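Local coordinates for maternal effect protein oskar (Drosophila melanogaster, PDB 5A4A), which induces germ plasm and germline formation, this fragment being its SGNH hydrolase-like, RNA-binding OSK domain, at residues E49-S54 with Q179-K184. Sequence-based numbering, arbitrary orientation. Where two conformers were deposited one is given.
With SO4 (sulfate ion), chain D.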
loop_
_atom_site.group_PDB
_atom_site.type_symbol
_atom_site.label_atom_id
_atom_site.label_comp_id
_atom_site.label_asym_id
_atom_site.label_seq_id
_atom_site.Cartn_x
_atom_site.Cartn_y
_atom_site.Cartn_z
ATOM N N GLU A 49 4.288 18.476 -4.255
ATOM C CA GLU A 49 2.933 17.961 -4.067
ATOM C C GLU A 49 2.386 18.241 -2.676
ATOM O O GLU A 49 3.064 17.996 -1.671
ATOM C CB GLU A 49 2.861 16.452 -4.344
ATOM C CG GLU A 49 2.707 16.097 -5.817
ATOM C CD GLU A 49 3.993 16.284 -6.586
ATOM O OE1 GLU A 49 5.019 15.686 -6.194
ATOM O OE2 GLU A 49 3.995 17.036 -7.575
ATOM N N ARG A 50 1.157 18.751 -2.631
ATOM C CA ARG A 50 0.465 19.047 -1.373
ATOM C C ARG A 50 0.308 17.800 -0.525
ATOM O O ARG A 50 0.565 17.806 0.685
ATOM C CB ARG A 50 -0.927 19.612 -1.660
ATOM C CG ARG A 50 -0.922 20.915 -2.399
ATOM C CD ARG A 50 -2.313 21.532 -2.484
ATOM N NE ARG A 50 -3.202 20.828 -3.401
ATOM C CZ ARG A 50 -3.136 20.918 -4.726
ATOM N NH1 ARG A 50 -2.208 21.666 -5.296
ATOM N NH2 ARG A 50 -3.994 20.250 -5.485
ATOM N N VAL A 51 -0.130 16.732 -1.181
ATOM C CA VAL A 51 -0.357 15.457 -0.528
ATOM C C VAL A 51 0.979 14.731 -0.433
ATOM O O VAL A 51 1.738 14.672 -1.399
ATOM C CB VAL A 51 -1.399 14.624 -1.300
ATOM C CG1 VAL A 51 -1.462 13.193 -0.770
ATOM C CG2 VAL A 51 -2.772 15.298 -1.207
ATOM N N LEU A 52 1.276 14.213 0.750
ATOM C CA LEU A 52 2.572 13.621 1.017
ATOM C C LEU A 52 2.730 12.369 0.167
ATOM O O LEU A 52 1.826 11.532 0.105
ATOM C CB LEU A 52 2.640 13.199 2.476
ATOM C CG LEU A 52 3.963 13.286 3.213
ATOM C CD1 LEU A 52 4.458 14.735 3.195
ATOM C CD2 LEU A 52 3.757 12.809 4.629
ATOM N N GLN A 53 3.882 12.237 -0.478
ATOM C CA GLN A 53 4.150 11.039 -1.266
ATOM C C GLN A 53 5.637 10.887 -1.519
ATOM O O GLN A 53 6.399 11.842 -1.381
ATOM C CB GLN A 53 3.396 11.099 -2.593
ATOM C CG GLN A 53 3.707 12.338 -3.440
ATOM C CD GLN A 53 2.612 12.614 -4.453
ATOM O OE1 GLN A 53 2.640 12.095 -5.576
ATOM N NE2 GLN A 53 1.623 13.413 -4.052
ATOM N N SER A 54 6.035 9.676 -1.894
ATOM C CA SER A 54 7.412 9.376 -2.246
ATOM C C SER A 54 7.310 8.256 -3.252
ATOM O O SER A 54 6.918 7.158 -2.893
ATOM C CB SER A 54 8.191 8.876 -1.030
ATOM O OG SER A 54 9.536 8.588 -1.370
ATOM N N GLN A 179 -3.452 12.520 11.975
ATOM C CA GLN A 179 -3.967 13.080 10.730
ATOM C C GLN A 179 -3.014 12.769 9.575
ATOM O O GLN A 179 -1.796 12.826 9.740
ATOM C CB GLN A 179 -4.063 14.605 10.876
ATOM C CG GLN A 179 -4.447 15.336 9.590
ATOM C CD GLN A 179 -5.936 15.334 9.355
ATOM O OE1 GLN A 179 -6.710 15.731 10.233
ATOM N NE2 GLN A 179 -6.355 14.890 8.166
ATOM N N VAL A 180 -3.559 12.448 8.404
ATOM C CA VAL A 180 -2.736 12.320 7.194
ATOM C C VAL A 180 -3.229 13.315 6.140
ATOM O O VAL A 180 -4.292 13.914 6.297
ATOM C CB VAL A 180 -2.716 10.876 6.636
ATOM C CG1 VAL A 180 -2.258 9.904 7.716
ATOM C CG2 VAL A 180 -4.084 10.488 6.093
ATOM N N THR A 181 -2.448 13.508 5.081
ATOM C CA THR A 181 -2.743 14.568 4.112
ATOM C C THR A 181 -3.783 14.194 3.054
ATOM O O THR A 181 -4.501 15.058 2.559
ATOM C CB THR A 181 -1.463 15.032 3.384
ATOM O OG1 THR A 181 -0.844 13.903 2.750
ATOM C CG2 THR A 181 -0.483 15.656 4.382
ATOM N N GLY A 182 -3.851 12.916 2.699
ATOM C CA GLY A 182 -4.688 12.482 1.591
ATOM C C GLY A 182 -6.015 11.866 1.986
ATOM O O GLY A 182 -6.758 11.391 1.125
ATOM N N SER A 183 -6.327 11.882 3.279
ATOM C CA SER A 183 -7.570 11.283 3.768
ATOM C C SER A 183 -8.005 11.879 5.109
ATOM O O SER A 183 -7.174 12.282 5.912
ATOM C CB SER A 183 -7.403 9.762 3.899
ATOM O OG SER A 183 -8.539 9.166 4.501
ATOM N N LYS A 184 -9.313 11.912 5.360
ATOM C CA LYS A 184 -9.831 12.470 6.606
ATOM C C LYS A 184 -9.943 11.444 7.739
ATOM O O LYS A 184 -10.160 11.821 8.885
ATOM C CB LYS A 184 -11.195 13.130 6.378
ATOM C CG LYS A 184 -12.310 12.144 6.068
ATOM C CD LYS A 184 -13.643 12.859 5.907
ATOM C CE LYS A 184 -14.771 11.873 5.672
ATOM N NZ LYS A 184 -14.643 11.192 4.360
HETATM S S SO4 D . -11.331 10.463 2.557
HETATM O O1 SO4 D . -12.350 9.792 3.362
HETATM O O2 SO4 D . -11.077 11.812 3.071
HETATM O O3 SO4 D . -10.105 9.665 2.565
HETATM O O4 SO4 D . -11.805 10.571 1.180
#
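T181 reaches across to L52 and V51, joining two surface loops of the SGNH hydrolase-like OSK domain: the 49-54 segment, which runs into edge strand 53-54 of the mixed sheet, and the long loop between strand 154-155 and helix 192-204. The T181 CB lies 3.9 Å from L52 N and packs over V51 CA. From it OG1 projects between the backbone N and the carbonyl carbon (chi1 57°), which aims the hydroxyl at the facing chain. There OG1 accepts the L52 N-H in a nearly straight hydrogen bond, 168° at the hydrogen, with L52 N and T181 OG1 2.9 Å apart. At its tip OG1 also meets carbon: L52 CB is 3.6 Å away, and V51 CG1 comes equally close. That V51 methyl, anti to its own backbone N, continues toward G182 CA, 4.1 Å from CG1. S59, beside strand 56-58, ties the two loops together by bonding G182 N through OG and L52 through its backbone, with a weak bond to T181 OG1. Within 49-54, Q53 folds back so that NE2 donates to V51 O from above the carbonyl plane. Past G182 the loop holds a sulfate ion, probably from the crystallisation liquor, which R92 also binds: K184 N donates to O2, and K184 NZ bends back at the end of its chain to bond O1 at 2.9 Å.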